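Local coordinates for protein KLLA0E08119p (Kluyveromyces lactis, PDB 3VA7) that is the urea carboxylase portion of a longer enzyme and probably uses ATP, hydrogencarbonate and its biotin to carboxylate urea in urea breakdown, at residues N725-Y731 and S752-C758; W499-V503 and L989-G995; I364-A370 and P411-I417; R39-R45 and R394-W398. All blocks are in the same frame, centred on the assembly; numbering follows the deposited sequence.

Interaction 1. Residues N725-Y731 and S752-C758; sequences NAHDYVY and SLGGFVC. With BTI (5-(hexahydro-2-oxo-1H-thieno[3,4-D]imidazol-6-yl)pentanal), chain B.
Tyr729 and Gly754 form an antiparallel hydrogen-bonded pair in a small two-stranded sheet with a beta bulge: the register slips by two residues between this pair and the Asn725-Phe756 bridge, where the chain turns corners at His727 and Gly755. Among the backbone bonds, Gly754 N meets Tyr729 O at 3.0 Å and nearly straight (174°), Tyr731 N donates to Ser752 O, and beyond the bulge Ala726 N binds Gly755 O at 2.7 Å. A side-chain bond comes from the Tyr729 hydroxyl, which donates to Phe756 O in the carbonyl plane, on a lone pair. A chi1 of 66° sets this ring between its own N and carbonyl carbon and carries the hydroxyl to that carbonyl. A phenylalanine here would probably leave Phe756 O without this donor and the turned chain less firmly tied. In the apolar packing, Val730 CG2 lies 4.0 Å from Leu753 CG, the two side chains at about a right angle. Tyr731, Gly754, Gly755 and Phe756 line the biotin pocket of the carboxyltransferase domain. There the Tyr731 ring has Gly754 N over one face and, over the other, Cys758 SG in a sulfur-aromatic contact, 4.0 Å from the ring centroid.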
# COMPACT_ATOMS: atom_id res chain seq x y z
N ASN A 725 -19.77 22.71 -12.37
CA ASN A 725 -19.91 22.14 -11.03
C ASN A 725 -21.30 21.51 -10.87
O ASN A 725 -22.30 22.10 -11.26
CB ASN A 725 -19.71 23.24 -9.97
CG ASN A 725 -18.27 23.75 -9.88
OD1 ASN A 725 -17.44 23.58 -10.81
ND2 ASN A 725 -17.96 24.39 -8.77
N ALA A 726 -21.34 20.34 -10.23
CA ALA A 726 -22.51 19.49 -10.21
C ALA A 726 -22.62 18.92 -8.83
O ALA A 726 -21.59 18.70 -8.17
CB ALA A 726 -22.33 18.34 -11.23
N HIS A 727 -23.85 18.68 -8.38
CA HIS A 727 -24.01 17.94 -7.14
C HIS A 727 -23.33 16.57 -7.33
O HIS A 727 -23.66 15.77 -8.20
CB HIS A 727 -25.48 17.82 -6.75
CG HIS A 727 -26.10 19.12 -6.34
ND1 HIS A 727 -26.10 19.57 -5.03
CD2 HIS A 727 -26.74 20.07 -7.06
CE1 HIS A 727 -26.74 20.72 -4.97
NE2 HIS A 727 -27.12 21.05 -6.19
N ASP A 728 -22.32 16.34 -6.51
CA ASP A 728 -21.43 15.19 -6.67
C ASP A 728 -22.23 13.90 -6.89
O ASP A 728 -23.24 13.67 -6.19
CB ASP A 728 -20.43 15.12 -5.49
CG ASP A 728 -19.63 16.43 -5.31
OD1 ASP A 728 -18.41 16.35 -5.09
OD2 ASP A 728 -20.23 17.55 -5.43
N TYR A 729 -21.78 13.13 -7.90
CA TYR A 729 -22.46 11.94 -8.44
C TYR A 729 -21.31 11.10 -8.92
O TYR A 729 -20.20 11.63 -9.06
CB TYR A 729 -23.43 12.29 -9.62
CG TYR A 729 -22.68 12.81 -10.82
CD1 TYR A 729 -22.39 14.14 -10.95
CD2 TYR A 729 -22.22 11.94 -11.80
CE1 TYR A 729 -21.68 14.63 -12.04
CE2 TYR A 729 -21.53 12.40 -12.90
CZ TYR A 729 -21.23 13.75 -13.01
OH TYR A 729 -20.48 14.23 -14.10
N VAL A 730 -21.55 9.83 -9.18
CA VAL A 730 -20.45 8.88 -9.44
C VAL A 730 -20.23 8.78 -10.92
O VAL A 730 -21.18 8.80 -11.72
CB VAL A 730 -20.67 7.52 -8.84
CG1 VAL A 730 -19.43 6.65 -9.03
CG2 VAL A 730 -21.01 7.67 -7.33
N TYR A 731 -18.98 8.77 -11.30
CA TYR A 731 -18.65 8.93 -12.69
C TYR A 731 -18.51 7.55 -13.29
O TYR A 731 -18.29 6.56 -12.59
CB TYR A 731 -17.28 9.56 -12.84
CG TYR A 731 -17.12 10.97 -12.41
CD1 TYR A 731 -18.19 11.84 -12.35
CD2 TYR A 731 -15.85 11.46 -12.11
CE1 TYR A 731 -18.00 13.21 -11.95
CE2 TYR A 731 -15.64 12.77 -11.73
CZ TYR A 731 -16.69 13.66 -11.66
OH TYR A 731 -16.42 14.98 -11.30
N SER A 752 -14.07 8.57 -8.88
CA SER A 752 -15.32 7.85 -8.87
C SER A 752 -16.40 8.87 -8.51
O SER A 752 -17.05 9.41 -9.43
CB SER A 752 -15.14 6.68 -7.91
OG SER A 752 -15.88 6.83 -6.75
N LEU A 753 -16.58 9.23 -7.23
CA LEU A 753 -17.59 10.26 -6.87
C LEU A 753 -16.99 11.65 -7.06
O LEU A 753 -16.04 11.98 -6.35
CB LEU A 753 -17.90 10.14 -5.38
CG LEU A 753 -19.31 10.37 -4.84
CD1 LEU A 753 -19.29 10.63 -3.31
CD2 LEU A 753 -20.26 11.28 -5.58
N GLY A 754 -17.54 12.48 -7.94
CA GLY A 754 -16.84 13.70 -8.33
C GLY A 754 -17.83 14.82 -8.52
O GLY A 754 -19.02 14.54 -8.57
N GLY A 755 -17.35 16.06 -8.65
CA GLY A 755 -18.18 17.25 -8.47
C GLY A 755 -18.43 18.05 -9.75
O GLY A 755 -18.91 19.20 -9.67
N PHE A 756 -18.11 17.46 -10.93
CA PHE A 756 -18.29 18.15 -12.24
C PHE A 756 -19.07 17.34 -13.27
O PHE A 756 -19.10 16.12 -13.21
CB PHE A 756 -16.95 18.43 -12.94
CG PHE A 756 -15.91 19.09 -12.07
CD1 PHE A 756 -14.95 18.31 -11.39
CD2 PHE A 756 -15.86 20.49 -11.96
CE1 PHE A 756 -13.97 18.93 -10.59
CE2 PHE A 756 -14.87 21.10 -11.16
CZ PHE A 756 -13.92 20.32 -10.49
N VAL A 757 -19.64 18.00 -14.28
CA VAL A 757 -20.40 17.31 -15.32
C VAL A 757 -19.45 16.53 -16.24
O VAL A 757 -18.30 16.91 -16.40
CB VAL A 757 -21.24 18.28 -16.13
CG1 VAL A 757 -22.31 18.90 -15.27
CG2 VAL A 757 -20.39 19.37 -16.72
N CYS A 758 -19.93 15.42 -16.79
CA CYS A 758 -19.21 14.58 -17.77
C CYS A 758 -19.99 14.64 -19.08
O CYS A 758 -21.24 14.49 -19.09
CB CYS A 758 -19.16 13.13 -17.31
SG CYS A 758 -18.06 12.79 -15.88
C11 BTI B . -5.58 14.00 -13.67
O11 BTI B . -5.37 15.14 -13.16
C10 BTI B . -6.93 13.22 -13.60
C9 BTI B . -7.94 13.99 -12.75
C8 BTI B . -9.39 13.52 -12.85
C7 BTI B . -10.44 14.56 -12.41
C2 BTI B . -10.19 15.21 -11.07
S1 BTI B . -10.11 14.05 -9.74
C6 BTI B . -10.54 15.24 -8.51
C5 BTI B . -11.34 16.34 -9.18
N3 BTI B . -12.69 15.98 -8.86
C3 BTI B . -13.33 15.56 -9.92
O3 BTI B . -14.61 15.22 -9.91
N2 BTI B . -12.58 15.58 -11.00
C4 BTI B . -11.29 16.20 -10.71

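Interaction 2. Residues W499-V503 and L989-G995; sequences WRIGV and LGDVFLG. With URE (urea), chain C.
Gly502 and Gly990 meet backbone to backbone, their CA atoms 3.9 Å apart, and this is the tight part of the contact. A side chain on either glycine would run into the other segment, and both residues have positive phi. Two backbone bonds fasten the loops here: Gly995 N donates to Ile501 O at 2.9 Å, and Leu994 N makes a weak bond to Gly502 O. The Ile501 and Leu989 side chains run alongside each other, CD1 to CD1 at 4.0 Å. Toward Arg500, which is partly exposed, the fit is looser and water fills in. One water donates to both Trp499 O and Leu989 O, 2.7 Å from each; a second links Arg500 O with Leu989 N. The Arg500 guanidinium takes its polar partners elsewhere, at Gly497 O and Glu882. On the far side of the 989-995 loop, Asp991 and Val992 line the urea pocket, with Asp991 OD1 3.3 Å from the urea oxygen and a cis peptide before Val992. The contact joins two parts of the carboxyltransferase domain: the loop between strand 488-490 and helix 511-520, from subdomains A and B, packs on the connection between strands 984-989 and 997-1001, from subdomains C and D.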
# COMPACT_ATOMS: atom_id res chain seq x y z
N TRP A 499 -16.23 0.24 -6.84
CA TRP A 499 -16.35 1.61 -7.35
C TRP A 499 -17.23 2.55 -6.48
O TRP A 499 -16.98 3.78 -6.46
CB TRP A 499 -16.87 1.56 -8.78
CG TRP A 499 -16.81 2.75 -9.61
CD1 TRP A 499 -17.87 3.42 -10.14
CD2 TRP A 499 -15.63 3.42 -10.08
NE1 TRP A 499 -17.43 4.53 -10.89
CE2 TRP A 499 -16.05 4.54 -10.86
CE3 TRP A 499 -14.23 3.20 -9.89
CZ2 TRP A 499 -15.15 5.42 -11.47
CZ3 TRP A 499 -13.31 4.10 -10.49
CH2 TRP A 499 -13.78 5.18 -11.29
N ARG A 500 -18.25 2.00 -5.79
CA ARG A 500 -19.15 2.81 -4.91
C ARG A 500 -18.38 3.39 -3.72
O ARG A 500 -18.82 4.38 -3.08
CB ARG A 500 -20.37 2.00 -4.41
CG ARG A 500 -19.98 0.85 -3.53
CD ARG A 500 -21.12 -0.13 -3.20
NE ARG A 500 -20.64 -1.07 -2.20
CZ ARG A 500 -19.78 -2.07 -2.43
NH1 ARG A 500 -19.32 -2.30 -3.64
NH2 ARG A 500 -19.36 -2.82 -1.43
N ILE A 501 -17.25 2.76 -3.43
CA ILE A 501 -16.35 3.21 -2.42
C ILE A 501 -15.27 4.14 -3.00
O ILE A 501 -14.63 4.93 -2.28
CB ILE A 501 -15.62 2.00 -1.75
CG1 ILE A 501 -16.58 0.84 -1.49
CG2 ILE A 501 -14.88 2.41 -0.51
CD1 ILE A 501 -17.70 1.15 -0.53
N GLY A 502 -15.00 4.00 -4.28
CA GLY A 502 -13.94 4.83 -4.84
C GLY A 502 -12.63 4.10 -4.79
O GLY A 502 -11.59 4.71 -4.66
N VAL A 503 -12.70 2.78 -4.92
CA VAL A 503 -11.51 1.96 -5.13
C VAL A 503 -11.54 1.72 -6.63
O VAL A 503 -12.48 1.14 -7.10
CB VAL A 503 -11.58 0.60 -4.37
CG1 VAL A 503 -10.44 -0.31 -4.75
CG2 VAL A 503 -11.57 0.82 -2.87
N LEU A 989 -19.39 7.85 -0.94
CA LEU A 989 -17.95 7.60 -0.74
C LEU A 989 -17.15 7.69 -2.02
O LEU A 989 -17.67 7.55 -3.13
CB LEU A 989 -17.72 6.24 -0.11
CG LEU A 989 -18.50 5.90 1.16
CD1 LEU A 989 -18.09 4.54 1.65
CD2 LEU A 989 -18.31 6.89 2.28
N GLY A 990 -15.87 7.96 -1.88
CA GLY A 990 -14.91 8.09 -3.01
C GLY A 990 -14.93 9.44 -3.67
O GLY A 990 -14.81 9.52 -4.88
N ASP A 991 -15.11 10.50 -2.88
CA ASP A 991 -14.92 11.90 -3.35
C ASP A 991 -13.68 12.52 -2.67
O ASP A 991 -13.80 13.29 -1.72
CB ASP A 991 -16.12 12.70 -2.94
CG ASP A 991 -16.43 13.82 -3.90
OD1 ASP A 991 -15.51 14.30 -4.62
OD2 ASP A 991 -17.62 14.24 -3.90
N VAL A 992 -12.48 12.15 -3.09
CA VAL A 992 -12.23 11.34 -4.29
C VAL A 992 -11.21 10.31 -3.79
O VAL A 992 -10.29 10.65 -3.01
CB VAL A 992 -11.80 12.34 -5.36
CG1 VAL A 992 -10.33 12.65 -5.37
CG2 VAL A 992 -12.44 12.17 -6.65
N PHE A 993 -11.46 9.03 -4.08
CA PHE A 993 -10.57 7.88 -3.75
C PHE A 993 -10.71 7.36 -2.37
O PHE A 993 -10.94 8.11 -1.44
CB PHE A 993 -9.06 8.14 -4.02
CG PHE A 993 -8.79 8.57 -5.44
CD1 PHE A 993 -8.63 9.91 -5.75
CD2 PHE A 993 -8.77 7.61 -6.49
CE1 PHE A 993 -8.44 10.31 -7.07
CE2 PHE A 993 -8.58 7.99 -7.80
CZ PHE A 993 -8.41 9.34 -8.11
N LEU A 994 -10.44 6.08 -2.27
CA LEU A 994 -10.42 5.30 -1.04
C LEU A 994 -11.40 5.79 0.04
O LEU A 994 -11.01 6.20 1.11
CB LEU A 994 -8.99 5.15 -0.57
CG LEU A 994 -7.98 4.84 -1.70
CD1 LEU A 994 -6.56 4.85 -1.11
CD2 LEU A 994 -8.22 3.56 -2.47
N GLY A 995 -12.68 5.74 -0.27
CA GLY A 995 -13.71 6.05 0.72
C GLY A 995 -13.76 7.49 1.23
O GLY A 995 -14.43 7.77 2.28
C URE C . -12.60 16.62 -4.83
O URE C . -12.91 16.05 -3.75
N1 URE C . -11.43 17.17 -5.02
N2 URE C . -13.38 16.75 -5.91
O HOH W 1 -17.80 6.08 -5.35
O HOH W 2 -21.26 5.97 -2.48

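Interaction 3. Residues I364-A370 and P411-I417; sequences IEARLYA and PTLAKII
Leu368 buries more surface here than any other residue of the two strands. With CG anti to the backbone N (chi1 -168°), its CD2 branch lies over Leu413 CB at 3.8 Å, close also to the methyl of Ala414, while its CB touches Ile416 CD1. The carbonyl of the same residue takes two donors, both in its plane: Leu413 N at 2.7 Å and Ala414 N at 3.3 Å. Two residues thus stand opposite the single Leu368, which makes this a classic beta bulge in an otherwise regular antiparallel pairing of strands 362-372 and 412-420 in the biotin carboxylase C-terminal domain. Leu413 extends its CD1 to Ala370 CB at 3.8 Å, next to the bond from Ala370 N to Pro411 O. Ile416 forms a hydrogen-bonded pair with Ala366; its N points almost straight (176°) at Ala366 O, 3.0 Å away, and Ala366 N answers to Ile416 O. The face that holds Ala366, Leu368 and Ile416 is met by helix 423-435. The other face is more mixed: Ile417 CG1 lies beside Glu365, whose extended side chain crosses Lys415, with OE1 3.3 Å from Lys415 CD but only a long salt bridge to Lys415 NZ (3.9 Å), whose stronger partner is Val324 O. Farther along, Arg367 NH1 donates in the guanidinium plane to Tyr369 OH, while its other nitrogens pair with Glu268 and Glu325.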
# COMPACT_ATOMS: atom_id res chain seq x y z
N ILE A 364 12.85 -28.65 15.43
CA ILE A 364 13.67 -27.79 14.60
C ILE A 364 13.12 -26.36 14.41
O ILE A 364 11.92 -26.12 14.49
CB ILE A 364 14.20 -28.47 13.27
CG1 ILE A 364 14.17 -27.47 12.15
CG2 ILE A 364 13.59 -29.93 12.88
CD1 ILE A 364 15.55 -26.99 11.86
N GLU A 365 14.05 -25.43 14.22
CA GLU A 365 13.77 -24.01 14.23
C GLU A 365 14.37 -23.39 12.97
O GLU A 365 15.50 -23.72 12.62
CB GLU A 365 14.40 -23.32 15.46
CG GLU A 365 14.32 -21.82 15.39
CD GLU A 365 14.84 -21.11 16.62
OE1 GLU A 365 14.00 -20.71 17.46
OE2 GLU A 365 16.07 -20.91 16.74
N ALA A 366 13.63 -22.51 12.32
CA ALA A 366 14.15 -21.74 11.19
C ALA A 366 14.00 -20.26 11.54
O ALA A 366 13.00 -19.83 12.15
CB ALA A 366 13.37 -22.08 9.88
N ARG A 367 14.99 -19.47 11.15
CA ARG A 367 14.95 -18.07 11.52
C ARG A 367 14.52 -17.20 10.35
O ARG A 367 15.29 -17.01 9.39
CB ARG A 367 16.34 -17.65 11.97
CG ARG A 367 17.00 -18.49 13.04
CD ARG A 367 18.05 -17.59 13.74
NE ARG A 367 18.80 -18.26 14.79
CZ ARG A 367 19.83 -17.69 15.42
NH1 ARG A 367 20.21 -16.46 15.11
NH2 ARG A 367 20.48 -18.35 16.35
N LEU A 368 13.30 -16.67 10.42
CA LEU A 368 12.81 -15.75 9.40
C LEU A 368 13.37 -14.36 9.62
O LEU A 368 13.06 -13.72 10.62
CB LEU A 368 11.28 -15.67 9.39
CG LEU A 368 10.58 -14.97 8.20
CD1 LEU A 368 10.52 -15.86 6.94
CD2 LEU A 368 9.15 -14.49 8.58
N TYR A 369 14.19 -13.92 8.66
CA TYR A 369 14.81 -12.58 8.63
C TYR A 369 14.23 -11.67 7.53
O TYR A 369 13.94 -12.14 6.41
CB TYR A 369 16.32 -12.70 8.38
CG TYR A 369 17.13 -13.21 9.57
CD1 TYR A 369 17.50 -12.34 10.59
CD2 TYR A 369 17.58 -14.53 9.64
CE1 TYR A 369 18.24 -12.76 11.68
CE2 TYR A 369 18.32 -14.97 10.72
CZ TYR A 369 18.66 -14.06 11.75
OH TYR A 369 19.38 -14.41 12.88
N ALA A 370 14.09 -10.38 7.83
CA ALA A 370 13.82 -9.36 6.82
C ALA A 370 15.13 -9.08 6.09
O ALA A 370 15.87 -8.14 6.41
CB ALA A 370 13.32 -8.12 7.45
N PRO A 411 17.52 -7.92 11.81
CA PRO A 411 16.33 -8.10 10.99
C PRO A 411 15.47 -9.36 11.33
O PRO A 411 14.70 -9.83 10.49
CB PRO A 411 16.93 -8.13 9.57
CG PRO A 411 18.38 -8.59 9.75
CD PRO A 411 18.71 -8.58 11.23
N THR A 412 15.57 -9.89 12.54
CA THR A 412 14.71 -11.02 12.89
C THR A 412 13.20 -10.71 12.84
O THR A 412 12.71 -9.72 13.41
CB THR A 412 15.09 -11.58 14.26
OG1 THR A 412 16.42 -12.13 14.19
CG2 THR A 412 14.09 -12.65 14.69
N LEU A 413 12.46 -11.56 12.15
CA LEU A 413 11.03 -11.39 12.07
C LEU A 413 10.33 -12.35 13.02
O LEU A 413 9.42 -11.99 13.76
CB LEU A 413 10.54 -11.57 10.62
CG LEU A 413 10.86 -10.40 9.67
CD1 LEU A 413 10.53 -10.61 8.18
CD2 LEU A 413 10.25 -9.08 10.19
N ALA A 414 10.80 -13.58 12.99
CA ALA A 414 10.06 -14.67 13.55
C ALA A 414 10.95 -15.88 13.64
O ALA A 414 11.91 -15.98 12.94
CB ALA A 414 8.80 -14.96 12.70
N LYS A 415 10.66 -16.75 14.58
CA LYS A 415 11.37 -18.00 14.67
C LYS A 415 10.26 -19.02 14.60
O LYS A 415 9.27 -18.94 15.37
CB LYS A 415 12.14 -18.10 15.96
CG LYS A 415 13.29 -17.17 16.00
CD LYS A 415 14.15 -17.43 17.23
CE LYS A 415 13.45 -16.99 18.50
NZ LYS A 415 14.07 -17.53 19.72
N ILE A 416 10.40 -19.92 13.64
CA ILE A 416 9.39 -20.89 13.32
C ILE A 416 9.86 -22.24 13.84
O ILE A 416 10.86 -22.77 13.36
CB ILE A 416 9.13 -20.90 11.81
CG1 ILE A 416 8.52 -19.55 11.43
CG2 ILE A 416 8.15 -21.99 11.41
CD1 ILE A 416 9.03 -18.99 10.16
N ILE A 417 9.15 -22.74 14.84
CA ILE A 417 9.53 -23.94 15.58
C ILE A 417 8.49 -25.11 15.54
O ILE A 417 7.31 -25.00 15.96
CB ILE A 417 9.85 -23.57 17.02
CG1 ILE A 417 10.81 -22.37 17.00
CG2 ILE A 417 10.40 -24.75 17.82
CD1 ILE A 417 10.41 -21.30 18.01

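Interaction 4. Residues R39-R45 and R394-W398; sequences RGEIAVR and RVDTW
Asp396 OD2 is held by Arg394 NH2 at 2.8 Å and by a water that also lies close to Glu41 OE2 across the contact, at a modelled distance too short to be sure of. Arg394 grips this carboxylate side-on, its NE meeting Asp396 OD1 at 2.8 Å, and both oxygens are approached on their syn sides. If correctly placed, the water may ease the repulsion between the two carboxylates. A second close pair of like charges, Arg45 NE and Arg394 NH2 at 3.8 Å, has guanidinium planes almost perpendicular (87°); Glu330 and Asp336 supply acidic partners, and His326 accepts from Arg45 NE. Helix 40-53, in the biotin carboxylase N-terminal domain, lies across strand 394-397 of the C-terminal domain, the two short axes 7.2 Å apart at 117°. Trp398 lies just past that strand and buries the most surface. One face of its indole takes both Gly40 CA, in a CH-pi contact 4.1 Å from the centroid of the five-membered ring, and the Arg39 guanidinium, in a cation-pi contact with CZ 4.8 Å from the centroid of the six-membered ring. The guanidinium stands nearly upright on that face, NH1 leading, while its NE pairs with Asp65. A leucine in place of Trp398 would probably strip Arg39 of its aromatic partner and leave Thr412 O without the indole N-H. Beside the ring, Val44 CG2 packs on Trp398 CB at 3.8 Å.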
# COMPACT_ATOMS: atom_id res chain seq x y z
N ARG A 39 14.29 -6.06 23.41
CA ARG A 39 13.31 -5.68 22.40
C ARG A 39 12.87 -6.90 21.60
O ARG A 39 13.20 -8.03 21.93
CB ARG A 39 13.90 -4.58 21.45
CG ARG A 39 14.99 -5.07 20.50
CD ARG A 39 15.33 -4.09 19.35
NE ARG A 39 14.25 -3.93 18.37
CZ ARG A 39 13.90 -4.81 17.41
NH1 ARG A 39 12.87 -4.52 16.59
NH2 ARG A 39 14.53 -6.00 17.25
N GLY A 40 12.14 -6.68 20.53
CA GLY A 40 11.82 -7.75 19.61
C GLY A 40 11.17 -8.98 20.20
O GLY A 40 10.36 -8.92 21.13
N GLU A 41 11.61 -10.10 19.69
CA GLU A 41 10.98 -11.40 19.80
C GLU A 41 11.28 -12.02 21.16
O GLU A 41 10.40 -12.61 21.84
CB GLU A 41 11.59 -12.20 18.63
CG GLU A 41 11.66 -13.65 18.68
CD GLU A 41 12.70 -14.26 19.63
OE1 GLU A 41 13.95 -14.23 19.36
OE2 GLU A 41 12.17 -14.87 20.60
N ILE A 42 12.52 -11.88 21.60
CA ILE A 42 12.82 -12.32 22.96
C ILE A 42 12.01 -11.56 24.03
O ILE A 42 11.57 -12.12 25.04
CB ILE A 42 14.33 -12.28 23.27
CG1 ILE A 42 14.60 -13.19 24.46
CG2 ILE A 42 14.86 -10.81 23.47
CD1 ILE A 42 13.87 -14.49 24.31
N ALA A 43 11.81 -10.26 23.83
CA ALA A 43 11.05 -9.54 24.82
C ALA A 43 9.61 -10.13 24.89
O ALA A 43 9.10 -10.44 26.00
CB ALA A 43 11.03 -8.07 24.53
N VAL A 44 9.01 -10.31 23.70
CA VAL A 44 7.69 -10.85 23.63
C VAL A 44 7.64 -12.24 24.27
O VAL A 44 6.68 -12.58 25.00
CB VAL A 44 7.16 -10.90 22.18
CG1 VAL A 44 5.84 -11.66 22.12
CG2 VAL A 44 6.97 -9.48 21.59
N ARG A 45 8.66 -13.07 24.03
CA ARG A 45 8.61 -14.41 24.57
C ARG A 45 8.80 -14.43 26.11
O ARG A 45 8.14 -15.23 26.79
CB ARG A 45 9.59 -15.35 23.84
CG ARG A 45 9.66 -16.79 24.45
CD ARG A 45 10.96 -17.00 25.15
NE ARG A 45 11.08 -18.21 25.95
CZ ARG A 45 10.37 -18.46 27.06
NH1 ARG A 45 9.46 -17.61 27.50
NH2 ARG A 45 10.61 -19.57 27.75
N ARG A 394 4.99 -23.62 16.90
CA ARG A 394 5.29 -22.55 17.84
C ARG A 394 6.03 -21.51 17.01
O ARG A 394 6.99 -21.84 16.30
CB ARG A 394 6.18 -23.04 19.03
CG ARG A 394 6.83 -21.88 19.80
CD ARG A 394 7.44 -22.29 21.06
NE ARG A 394 8.35 -21.26 21.54
CZ ARG A 394 9.04 -21.37 22.67
NH1 ARG A 394 8.92 -22.47 23.43
NH2 ARG A 394 9.85 -20.40 23.06
N VAL A 395 5.56 -20.27 17.07
CA VAL A 395 6.30 -19.19 16.39
C VAL A 395 6.59 -18.08 17.34
O VAL A 395 5.71 -17.54 17.96
CB VAL A 395 5.78 -18.80 14.91
CG1 VAL A 395 4.59 -19.68 14.46
CG2 VAL A 395 5.56 -17.30 14.69
N ASP A 396 7.87 -17.80 17.54
CA ASP A 396 8.22 -16.73 18.44
C ASP A 396 8.47 -15.56 17.50
O ASP A 396 9.34 -15.60 16.60
CB ASP A 396 9.41 -17.09 19.32
CG ASP A 396 9.14 -18.29 20.27
OD1 ASP A 396 7.99 -18.72 20.54
OD2 ASP A 396 10.11 -18.83 20.79
N THR A 397 7.65 -14.55 17.66
CA THR A 397 7.76 -13.43 16.79
C THR A 397 7.37 -12.17 17.57
O THR A 397 7.04 -12.23 18.77
CB THR A 397 6.85 -13.62 15.53
OG1 THR A 397 7.10 -12.57 14.57
CG2 THR A 397 5.32 -13.68 15.93
N TRP A 398 7.41 -11.04 16.88
CA TRP A 398 7.01 -9.78 17.47
C TRP A 398 6.30 -8.96 16.39
O TRP A 398 6.12 -7.78 16.56
CB TRP A 398 8.23 -9.02 18.00
CG TRP A 398 9.18 -8.68 16.94
CD1 TRP A 398 10.07 -9.54 16.29
CD2 TRP A 398 9.35 -7.40 16.33
NE1 TRP A 398 10.79 -8.84 15.33
CE2 TRP A 398 10.37 -7.53 15.33
CE3 TRP A 398 8.74 -6.15 16.53
CZ2 TRP A 398 10.77 -6.45 14.54
CZ3 TRP A 398 9.14 -5.07 15.74
CH2 TRP A 398 10.15 -5.22 14.75
O HOH W 3 12.27 -16.97 21.78
O HOH W 4 8.20 -13.97 20.64

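Overall arrangement
The four contacts fall into two groups on different domains. Interactions 3 and 4, with centres about 10 Å apart, both reach the antiparallel sheet of the biotin carboxylase part, interaction 4 through strand 394-397 alone, the neighbour of strand 412-420; their segments alternate along the chain. Interactions 1 and 2, about 12 Å apart by centres, touch each other in the carboxyltransferase part and border the biotin and urea pockets. Segments 725-731 and 752-758 fall within the long excursion of chain between 499-503 and 989-995. The groups come one after the other in sequence, and their centres lie about 38 to 51 Å apart, consistent with a biotin that must travel between two separate reaction centres.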